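Long-range contacts in phosphoribosylaminoimidazole carboxylase (Bombyx mori, PDB 4JA0), which probably catalyses two steps of de novo purine biosynthesis, carboxylation of aminoimidazole ribonucleotide and synthesis of SAICAR: residues A[284-294]-A[380-391]; A[303-314]-A[333-344]. All coordinates share one frame; numbering follows the deposited sequence.

Contact 1 of 2, residues A[284-294]-A[380-391]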
loop_
_atom_site.group_PDB
_atom_site.type_symbol
_atom_site.label_atom_id
_atom_site.label_comp_id
_atom_site.label_asym_id
_atom_site.label_seq_id
_atom_site.Cartn_x
_atom_site.Cartn_y
_atom_site.Cartn_z
ATOM N N LYS A 284 11.255 27.641 -2.373
ATOM C CA LYS A 284 12.388 26.732 -2.238
ATOM C C LYS A 284 12.932 26.294 -3.593
ATOM O O LYS A 284 14.151 26.072 -3.733
ATOM C CB LYS A 284 12.030 25.483 -1.428
ATOM C CG LYS A 284 11.985 25.689 0.065
ATOM C CD LYS A 284 11.802 24.344 0.762
ATOM C CE LYS A 284 11.713 24.501 2.272
ATOM N NZ LYS A 284 11.899 23.204 2.999
ATOM N N ILE A 285 12.042 26.122 -4.568
ATOM C CA ILE A 285 12.471 25.810 -5.921
ATOM C C ILE A 285 13.158 27.021 -6.477
ATOM O O ILE A 285 14.272 26.930 -6.992
ATOM C CB ILE A 285 11.303 25.456 -6.854
ATOM C CG1 ILE A 285 10.531 24.256 -6.299
ATOM C CG2 ILE A 285 11.825 25.165 -8.261
ATOM C CD1 ILE A 285 9.374 23.841 -7.133
ATOM N N ALA A 286 12.508 28.168 -6.329
ATOM C CA ALA A 286 13.040 29.399 -6.889
ATOM C C ALA A 286 14.450 29.682 -6.365
ATOM O O ALA A 286 15.381 29.973 -7.146
ATOM C CB ALA A 286 12.100 30.578 -6.583
ATOM N N LYS A 287 14.602 29.555 -5.048
ATOM C CA LYS A 287 15.848 29.898 -4.381
ATOM C C LYS A 287 16.944 29.053 -4.963
ATOM O O LYS A 287 17.994 29.557 -5.310
ATOM C CB LYS A 287 15.726 29.648 -2.887
ATOM C CG LYS A 287 16.942 29.922 -2.056
ATOM C CD LYS A 287 17.383 31.342 -2.163
ATOM C CE LYS A 287 18.569 31.514 -1.271
ATOM N NZ LYS A 287 18.209 30.928 0.058
ATOM N N ALA A 288 16.665 27.767 -5.122
ATOM C CA ALA A 288 17.652 26.840 -5.641
ATOM C C ALA A 288 18.064 27.159 -7.081
ATOM O O ALA A 288 19.239 27.080 -7.433
ATOM C CB ALA A 288 17.124 25.429 -5.542
ATOM N N ALA A 289 17.089 27.497 -7.913
ATOM C CA ALA A 289 17.335 27.705 -9.325
ATOM C C ALA A 289 18.073 29.001 -9.552
ATOM O O ALA A 289 18.962 29.087 -10.409
ATOM C CB ALA A 289 16.030 27.708 -10.081
ATOM N N ARG A 290 17.718 30.012 -8.767
ATOM C CA ARG A 290 18.372 31.312 -8.900
ATOM C C ARG A 290 19.847 31.246 -8.525
ATOM O O ARG A 290 20.674 31.904 -9.150
ATOM C CB ARG A 290 17.624 32.366 -8.077
ATOM C CG ARG A 290 16.331 32.788 -8.756
ATOM C CD ARG A 290 15.386 33.555 -7.874
ATOM N NE ARG A 290 14.190 33.912 -8.637
ATOM C CZ ARG A 290 13.000 34.157 -8.090
ATOM N NH1 ARG A 290 12.847 34.083 -6.769
ATOM N NH2 ARG A 290 11.958 34.475 -8.860
ATOM N N GLU A 291 20.171 30.419 -7.536
ATOM C CA GLU A 291 21.554 30.171 -7.148
ATOM C C GLU A 291 22.323 29.361 -8.195
ATOM O O GLU A 291 23.553 29.440 -8.286
ATOM C CB GLU A 291 21.602 29.473 -5.794
ATOM C CG GLU A 291 21.318 30.419 -4.642
ATOM C CD GLU A 291 21.239 29.708 -3.301
ATOM O OE1 GLU A 291 21.139 28.457 -3.272
ATOM O OE2 GLU A 291 21.300 30.411 -2.270
ATOM N N LEU A 292 21.600 28.585 -8.992
ATOM C CA LEU A 292 22.225 27.911 -10.120
ATOM C C LEU A 292 22.284 28.861 -11.311
ATOM O O LEU A 292 22.823 28.510 -12.357
ATOM C CB LEU A 292 21.456 26.650 -10.494
ATOM C CG LEU A 292 21.577 25.532 -9.475
ATOM C CD1 LEU A 292 20.466 24.517 -9.673
ATOM C CD2 LEU A 292 22.942 24.877 -9.623
ATOM N N GLY A 293 21.705 30.051 -11.151
ATOM C CA GLY A 293 21.771 31.071 -12.180
ATOM C C GLY A 293 20.586 31.123 -13.126
ATOM O O GLY A 293 20.733 31.545 -14.264
ATOM N N LEU A 294 19.427 30.657 -12.685
ATOM C CA LEU A 294 18.244 30.636 -13.546
ATOM C C LEU A 294 17.315 31.838 -13.322
ATOM O O LEU A 294 17.297 32.424 -12.236
ATOM C CB LEU A 294 17.476 29.325 -13.351
ATOM C CG LEU A 294 18.242 28.033 -13.647
ATOM C CD1 LEU A 294 17.357 26.826 -13.382
ATOM C CD2 LEU A 294 18.730 28.005 -15.091
ATOM N N PRO A 380 11.947 19.840 -3.949
ATOM C CA PRO A 380 12.092 21.148 -4.598
ATOM C C PRO A 380 13.495 21.412 -5.137
ATOM O O PRO A 380 13.618 21.907 -6.265
ATOM C CB PRO A 380 11.763 22.143 -3.473
ATOM C CG PRO A 380 11.915 21.384 -2.220
ATOM C CD PRO A 380 11.526 19.978 -2.551
ATOM N N ASP A 381 14.528 21.045 -4.382
ATOM C CA ASP A 381 15.887 21.236 -4.867
ATOM C C ASP A 381 16.108 20.424 -6.124
ATOM O O ASP A 381 16.670 20.908 -7.098
ATOM C CB ASP A 381 16.923 20.862 -3.807
ATOM C CG ASP A 381 17.013 21.893 -2.693
ATOM O OD1 ASP A 381 16.971 23.100 -3.007
ATOM O OD2 ASP A 381 17.148 21.505 -1.513
ATOM N N SER A 382 15.621 19.200 -6.131
ATOM C CA SER A 382 15.863 18.360 -7.284
ATOM C C SER A 382 15.103 18.814 -8.531
ATOM O O SER A 382 15.488 18.475 -9.648
ATOM C CB SER A 382 15.566 16.896 -6.950
ATOM O OG SER A 382 14.219 16.743 -6.560
ATOM N N ALA A 383 14.047 19.598 -8.357
ATOM C CA ALA A 383 13.306 20.096 -9.518
ATOM C C ALA A 383 14.077 21.240 -10.139
ATOM O O ALA A 383 14.158 21.351 -11.361
ATOM C CB ALA A 383 11.905 20.539 -9.129
ATOM N N ALA A 384 14.665 22.083 -9.295
ATOM C CA ALA A 384 15.463 23.195 -9.807
ATOM C C ALA A 384 16.678 22.648 -10.561
ATOM O O ALA A 384 17.081 23.201 -11.582
ATOM C CB ALA A 384 15.895 24.108 -8.668
ATOM N N LEU A 385 17.239 21.553 -10.056
ATOM C CA LEU A 385 18.376 20.904 -10.682
ATOM C C LEU A 385 18.010 20.332 -12.056
ATOM O O LEU A 385 18.789 20.449 -13.003
ATOM C CB LEU A 385 18.924 19.808 -9.757
ATOM C CG LEU A 385 19.726 20.211 -8.512
ATOM C CD1 LEU A 385 20.027 19.003 -7.654
ATOM C CD2 LEU A 385 21.045 20.888 -8.906
ATOM N N MET A 386 16.850 19.695 -12.166
ATOM C CA MET A 386 16.394 19.212 -13.473
ATOM C C MET A 386 16.272 20.372 -14.467
ATOM O O MET A 386 16.715 20.271 -15.610
ATOM C CB MET A 386 15.040 18.504 -13.360
ATOM C CG MET A 386 15.088 17.022 -13.638
ATOM S SD MET A 386 15.837 16.546 -15.219
ATOM C CE MET A 386 14.461 16.950 -16.282
ATOM N N ALA A 387 15.661 21.468 -14.024
ATOM C CA ALA A 387 15.516 22.664 -14.844
ATOM C C ALA A 387 16.887 23.205 -15.236
ATOM O O ALA A 387 17.118 23.585 -16.396
ATOM C CB ALA A 387 14.710 23.717 -14.101
ATOM N N ALA A 388 17.795 23.239 -14.268
ATOM C CA ALA A 388 19.167 23.681 -14.535
ATOM C C ALA A 388 19.887 22.796 -15.547
ATOM O O ALA A 388 20.505 23.299 -16.486
ATOM C CB ALA A 388 19.968 23.757 -13.245
ATOM N N GLN A 389 19.759 21.484 -15.377
ATOM C CA GLN A 389 20.412 20.538 -16.270
ATOM C C GLN A 389 19.892 20.684 -17.697
ATOM O O GLN A 389 20.654 20.528 -18.657
ATOM C CB GLN A 389 20.223 19.101 -15.759
ATOM C CG GLN A 389 21.067 18.763 -14.526
ATOM C CD GLN A 389 20.626 17.490 -13.796
ATOM O OE1 GLN A 389 19.527 16.970 -14.008
ATOM N NE2 GLN A 389 21.484 16.999 -12.911
ATOM N N ILE A 390 18.618 21.040 -17.835
ATOM C CA ILE A 390 18.014 21.216 -19.154
ATOM C C ILE A 390 18.539 22.486 -19.832
ATOM O O ILE A 390 18.926 22.466 -21.003
ATOM C CB ILE A 390 16.472 21.277 -19.052
ATOM C CG1 ILE A 390 15.919 19.887 -18.711
ATOM C CG2 ILE A 390 15.858 21.772 -20.361
ATOM C CD1 ILE A 390 14.489 19.862 -18.325
ATOM N N ILE A 391 18.535 23.582 -19.077
ATOM C CA ILE A 391 19.007 24.875 -19.540
ATOM C C ILE A 391 20.556 24.946 -19.693
ATOM O O ILE A 391 21.104 25.718 -20.512
ATOM C CB ILE A 391 18.444 25.936 -18.609
ATOM C CG1 ILE A 391 16.935 25.981 -18.811
ATOM C CG2 ILE A 391 19.044 27.286 -18.869
ATOM C CD1 ILE A 391 16.233 26.925 -17.897
#
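Lys284 touches helix 380-391 through its CB, 3.9 Å from Pro380 CB, while the rest of its extended chain leads away. Ile285 comes to the same proline from another direction: its CG1 lies 3.7 Å from Pro380 CB, and the two side chains cross at about a right angle. Its first torsion (chi1 -58°) sets CG1 beside the backbone N, leaving CG2 to turn to Ala384. Next along the helix, Ala288 CB meets Ala384 CB at 3.6 Å and has the carboxylate of Asp381 beside it. Ala289 adds its methyl to that of Ala384, and these small side chains suit the approach of the two helix axes to 8.0 Å, at a crossing angle of -41°. Leu292 sends CD1 between Leu385 and Ala388, 3.7 Å from Ala388 CB. The first helix then closes in a Schellman motif, with Gly293 at a positive phi (95°), and Leu294 turns back to the partner helix. Leu294 CD1 lies 3.7 Å from Ala388 N, and Leu294 CD2 is 3.9 Å from Ile391 CG2. With only a methyl at Leu294, as in an alanine, the CD1 contact with Ala388 and the CD2 contact with Ile391 would probably be lost and the space between them left unfilled. Both helices lie on one face of the parallel sheet of a flavodoxin-like alpha/beta domain. Leu294 and Ile391 rest on His267 and Val269 of strand 267-273, Ile285 and Ala387 on strand 323-329, and Leu402 of helix 396-420 packs against Leu292, Leu385 and Ala388.

Contact 2 of 2, residues A[303-314]-A[333-344]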
loop_
_atom_site.group_PDB
_atom_site.type_symbol
_atom_site.label_atom_id
_atom_site.label_comp_id
_atom_site.label_asym_id
_atom_site.label_seq_id
_atom_site.Cartn_x
_atom_site.Cartn_y
_atom_site.Cartn_z
ATOM N N ALA A 303 -5.507 24.214 -13.129
ATOM C CA ALA A 303 -5.964 23.570 -14.360
ATOM C C ALA A 303 -7.432 23.086 -14.241
ATOM O O ALA A 303 -8.036 22.642 -15.232
ATOM C CB ALA A 303 -5.049 22.421 -14.723
ATOM N N HIS A 304 -7.991 23.174 -13.030
ATOM C CA HIS A 304 -9.367 22.771 -12.781
ATOM C C HIS A 304 -10.292 23.983 -12.616
ATOM O O HIS A 304 -11.365 24.051 -13.210
ATOM C CB HIS A 304 -9.441 21.942 -11.516
ATOM C CG HIS A 304 -8.467 20.809 -11.471
ATOM N ND1 HIS A 304 -8.680 19.621 -12.143
ATOM C CD2 HIS A 304 -7.317 20.648 -10.775
ATOM C CE1 HIS A 304 -7.684 18.788 -11.886
ATOM N NE2 HIS A 304 -6.849 19.384 -11.054
ATOM N N LYS A 305 -9.859 24.940 -11.808
ATOM C CA LYS A 305 -10.676 26.087 -11.470
ATOM C C LYS A 305 -10.534 27.230 -12.468
ATOM O O LYS A 305 -11.375 28.140 -12.510
ATOM C CB LYS A 305 -10.324 26.595 -10.083
ATOM C CG LYS A 305 -10.448 25.565 -8.985
ATOM C CD LYS A 305 -10.250 26.293 -7.673
ATOM C CE LYS A 305 -9.955 25.359 -6.550
ATOM N NZ LYS A 305 -9.857 26.125 -5.287
ATOM N N ALA A 306 -9.462 27.209 -13.250
ATOM C CA ALA A 306 -9.281 28.229 -14.276
ATOM C C ALA A 306 -8.607 27.662 -15.516
ATOM O O ALA A 306 -7.531 28.109 -15.910
ATOM C CB ALA A 306 -8.486 29.376 -13.724
ATOM N N THR A 307 -9.250 26.676 -16.129
ATOM C CA THR A 307 -8.661 25.923 -17.232
ATOM C C THR A 307 -8.237 26.829 -18.413
ATOM O O THR A 307 -7.111 26.740 -18.911
ATOM C CB THR A 307 -9.632 24.816 -17.704
ATOM O OG1 THR A 307 -9.999 24.008 -16.589
ATOM C CG2 THR A 307 -8.982 23.938 -18.743
ATOM N N GLU A 308 -9.130 27.713 -18.842
ATOM C CA GLU A 308 -8.860 28.582 -19.979
ATOM C C GLU A 308 -7.688 29.551 -19.729
ATOM O O GLU A 308 -6.796 29.679 -20.583
ATOM C CB GLU A 308 -10.136 29.353 -20.351
ATOM C CG GLU A 308 -10.523 30.534 -19.387
ATOM C CD GLU A 308 -10.616 30.178 -17.872
ATOM O OE1 GLU A 308 -10.946 29.023 -17.498
ATOM O OE2 GLU A 308 -10.352 31.087 -17.043
ATOM N N GLU A 309 -7.643 30.164 -18.544
ATOM C CA GLU A 309 -6.604 31.143 -18.217
ATOM C C GLU A 309 -5.253 30.451 -17.992
ATOM O O GLU A 309 -4.194 31.037 -18.222
ATOM C CB GLU A 309 -7.013 31.982 -17.000
ATOM C CG GLU A 309 -6.002 33.049 -16.524
ATOM C CD GLU A 309 -5.828 34.256 -17.487
ATOM O OE1 GLU A 309 -6.504 34.311 -18.544
ATOM O OE2 GLU A 309 -5.022 35.172 -17.170
ATOM N N THR A 310 -5.292 29.210 -17.523
ATOM C CA THR A 310 -4.084 28.422 -17.384
ATOM C C THR A 310 -3.351 28.286 -18.740
ATOM O O THR A 310 -2.153 28.577 -18.848
ATOM C CB THR A 310 -4.433 27.033 -16.786
ATOM O OG1 THR A 310 -4.775 27.187 -15.402
ATOM C CG2 THR A 310 -3.281 26.068 -16.898
ATOM N N LEU A 311 -4.078 27.878 -19.774
ATOM C CA LEU A 311 -3.531 27.805 -21.125
ATOM C C LEU A 311 -3.128 29.173 -21.664
ATOM O O LEU A 311 -2.117 29.292 -22.359
ATOM C CB LEU A 311 -4.530 27.135 -22.073
ATOM C CG LEU A 311 -4.847 25.664 -21.765
ATOM C CD1 LEU A 311 -5.725 25.040 -22.843
ATOM C CD2 LEU A 311 -3.564 24.853 -21.561
ATOM N N ARG A 312 -3.911 30.204 -21.351
ATOM C CA ARG A 312 -3.598 31.543 -21.845
ATOM C C ARG A 312 -2.271 32.042 -21.237
ATOM O O ARG A 312 -1.461 32.654 -21.922
ATOM C CB ARG A 312 -4.747 32.523 -21.565
ATOM N N ILE A 313 -2.029 31.731 -19.970
ATOM C CA ILE A 313 -0.799 32.157 -19.326
ATOM C C ILE A 313 0.388 31.419 -19.914
ATOM O O ILE A 313 1.422 32.020 -20.209
ATOM C CB ILE A 313 -0.852 31.938 -17.804
ATOM C CG1 ILE A 313 -1.954 32.810 -17.186
ATOM C CG2 ILE A 313 0.496 32.230 -17.161
ATOM C CD1 ILE A 313 -1.948 32.815 -15.678
ATOM N N MET A 314 0.226 30.126 -20.156
ATOM C CA MET A 314 1.340 29.368 -20.699
ATOM C C MET A 314 1.608 29.732 -22.158
ATOM O O MET A 314 2.746 29.636 -22.632
ATOM C CB MET A 314 1.122 27.870 -20.540
ATOM C CG MET A 314 0.286 27.282 -21.636
ATOM S SD MET A 314 1.116 25.961 -22.519
ATOM C CE MET A 314 0.255 26.070 -24.074
ATOM N N SER A 333 -4.670 15.600 -6.203
ATOM C CA SER A 333 -4.629 15.081 -7.573
ATOM C C SER A 333 -4.132 16.155 -8.565
ATOM O O SER A 333 -4.760 17.196 -8.778
ATOM C CB SER A 333 -5.998 14.519 -7.976
ATOM O OG SER A 333 -6.021 14.094 -9.325
ATOM N N ASN A 334 -2.966 15.898 -9.133
ATOM C CA ASN A 334 -2.306 16.840 -10.026
ATOM C C ASN A 334 -2.783 16.711 -11.470
ATOM O O ASN A 334 -2.428 15.752 -12.173
ATOM C CB ASN A 334 -0.786 16.659 -9.907
ATOM C CG ASN A 334 -0.008 17.332 -11.025
ATOM O OD1 ASN A 334 -0.414 18.377 -11.564
ATOM N ND2 ASN A 334 1.154 16.756 -11.349
ATOM N N GLY A 335 -3.624 17.655 -11.896
ATOM C CA GLY A 335 -4.032 17.716 -13.290
ATOM C C GLY A 335 -3.298 18.809 -14.047
ATOM O O GLY A 335 -3.251 18.807 -15.274
ATOM N N LEU A 336 -2.698 19.726 -13.295
ATOM C CA LEU A 336 -1.983 20.886 -13.833
ATOM C C LEU A 336 -0.808 20.503 -14.713
ATOM O O LEU A 336 -0.698 20.961 -15.856
ATOM C CB LEU A 336 -1.493 21.757 -12.673
ATOM C CG LEU A 336 -0.802 23.091 -12.927
ATOM C CD1 LEU A 336 -1.692 23.969 -13.806
ATOM C CD2 LEU A 336 -0.530 23.776 -11.593
ATOM N N GLY A 337 0.095 19.700 -14.161
ATOM C CA GLY A 337 1.246 19.244 -14.908
ATOM C C GLY A 337 0.865 18.531 -16.181
ATOM O O GLY A 337 1.315 18.913 -17.249
ATOM N N PRO A 338 0.033 17.481 -16.073
ATOM C CA PRO A 338 -0.405 16.748 -17.267
ATOM C C PRO A 338 -1.151 17.585 -18.262
ATOM O O PRO A 338 -1.019 17.325 -19.456
ATOM C CB PRO A 338 -1.317 15.669 -16.695
ATOM C CG PRO A 338 -0.697 15.373 -15.352
ATOM C CD PRO A 338 -0.278 16.735 -14.837
ATOM N N VAL A 339 -1.906 18.576 -17.807
ATOM C CA VAL A 339 -2.610 19.441 -18.752
ATOM C C VAL A 339 -1.621 20.352 -19.499
ATOM O O VAL A 339 -1.730 20.503 -20.714
ATOM C CB VAL A 339 -3.791 20.202 -18.073
ATOM C CG1 VAL A 339 -4.163 21.469 -18.826
ATOM C CG2 VAL A 339 -4.997 19.276 -17.980
ATOM N N LEU A 340 -0.634 20.910 -18.796
ATOM C CA LEU A 340 0.443 21.644 -19.473
ATOM C C LEU A 340 1.145 20.763 -20.481
ATOM O O LEU A 340 1.339 21.132 -21.642
ATOM C CB LEU A 340 1.478 22.138 -18.471
ATOM C CG LEU A 340 1.035 23.328 -17.624
ATOM C CD1 LEU A 340 2.077 23.684 -16.578
ATOM C CD2 LEU A 340 0.775 24.512 -18.545
ATOM N N SER A 341 1.476 19.568 -20.035
ATOM C CA SER A 341 2.214 18.639 -20.842
ATOM C C SER A 341 1.453 18.347 -22.137
ATOM O O SER A 341 2.061 18.171 -23.204
ATOM C CB SER A 341 2.458 17.363 -20.028
ATOM O OG SER A 341 3.300 16.462 -20.720
ATOM N N GLY A 342 0.120 18.355 -22.050
ATOM C CA GLY A 342 -0.711 18.080 -23.214
ATOM C C GLY A 342 -0.869 19.255 -24.186
ATOM O O GLY A 342 -1.271 19.079 -25.335
ATOM N N ASN A 343 -0.552 20.457 -23.722
ATOM C CA ASN A 343 -0.773 21.644 -24.530
ATOM C C ASN A 343 0.504 22.406 -24.899
ATOM O O ASN A 343 0.457 23.375 -25.657
ATOM C CB ASN A 343 -1.785 22.560 -23.842
ATOM C CG ASN A 343 -3.190 21.969 -23.830
ATOM O OD1 ASN A 343 -3.937 22.091 -24.792
ATOM N ND2 ASN A 343 -3.544 21.322 -22.741
ATOM N N THR A 344 1.650 21.960 -24.393
ATOM C CA THR A 344 2.904 22.607 -24.774
ATOM C C THR A 344 3.943 21.612 -25.225
ATOM O O THR A 344 3.821 20.405 -25.018
ATOM C CB THR A 344 3.497 23.496 -23.640
ATOM O OG1 THR A 344 4.391 24.461 -24.194
ATOM C CG2 THR A 344 4.229 22.673 -22.630
#
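Ala303 makes the tight end of this contact: its CB sits 3.5 Å from Leu336 CA, where helix 336-343 begins, with Leu336 CD1 and Val339 also against it. Beside it the His304 imidazole lies obliquely to the backbone of Ser333 and Gly335. The helix start is fixed by a cap, Gly337 N to Asn334 OD1 at 3.0 Å. At the far end, buried Met314 packs CB against Leu340 CD2 (3.9 Å), and its chain, bent at chi2 (122°), carries SD past Thr344 CB. The axes of helices 307-314 and 336-343 come no closer than 10.8 Å, whereas at the Ala303 end the backbones draw much nearer, Ala303 CA to Leu336 CA 4.8 Å. Leu311 CD2 stays 4.4 Å from Val339 CG1. Here, on the partly exposed side, Leu311 CD2 lies over the amide face of Asn343, 3.7 Å from its CG. That amide is held by its own helix, ND2 donating to Val339 O at 2.8 Å, and by Thr307 of the third subunit. Val339 packs on Ala303 of that subunit. Phe272 of strand 267-273 lies beneath Met314, Leu336 and Leu340, so helices 307-317 and 336-343 sit side by side on the central sheet.

Both contacts belong to the AIR carboxylase part of the chain, and each joins two helices on one face of the same parallel sheet, with centres 22 Å apart and nearest atoms about 11 Å apart. Strand 267-273 is shared: contact 1 uses His267 and Val269, contact 2 Phe272, whose side chain emerges on the opposite face. The helix pairs thus belong to the two outer layers of an alpha/beta/alpha sandwich. Along the chain, segment 284-294 comes first, both segments of contact 2 follow, and 380-391 comes last, pairing an early helix with a late one. Both contacts touch the second subunit, and contact 2 also the third and fourth, tying these layers into the eight-chain assembly.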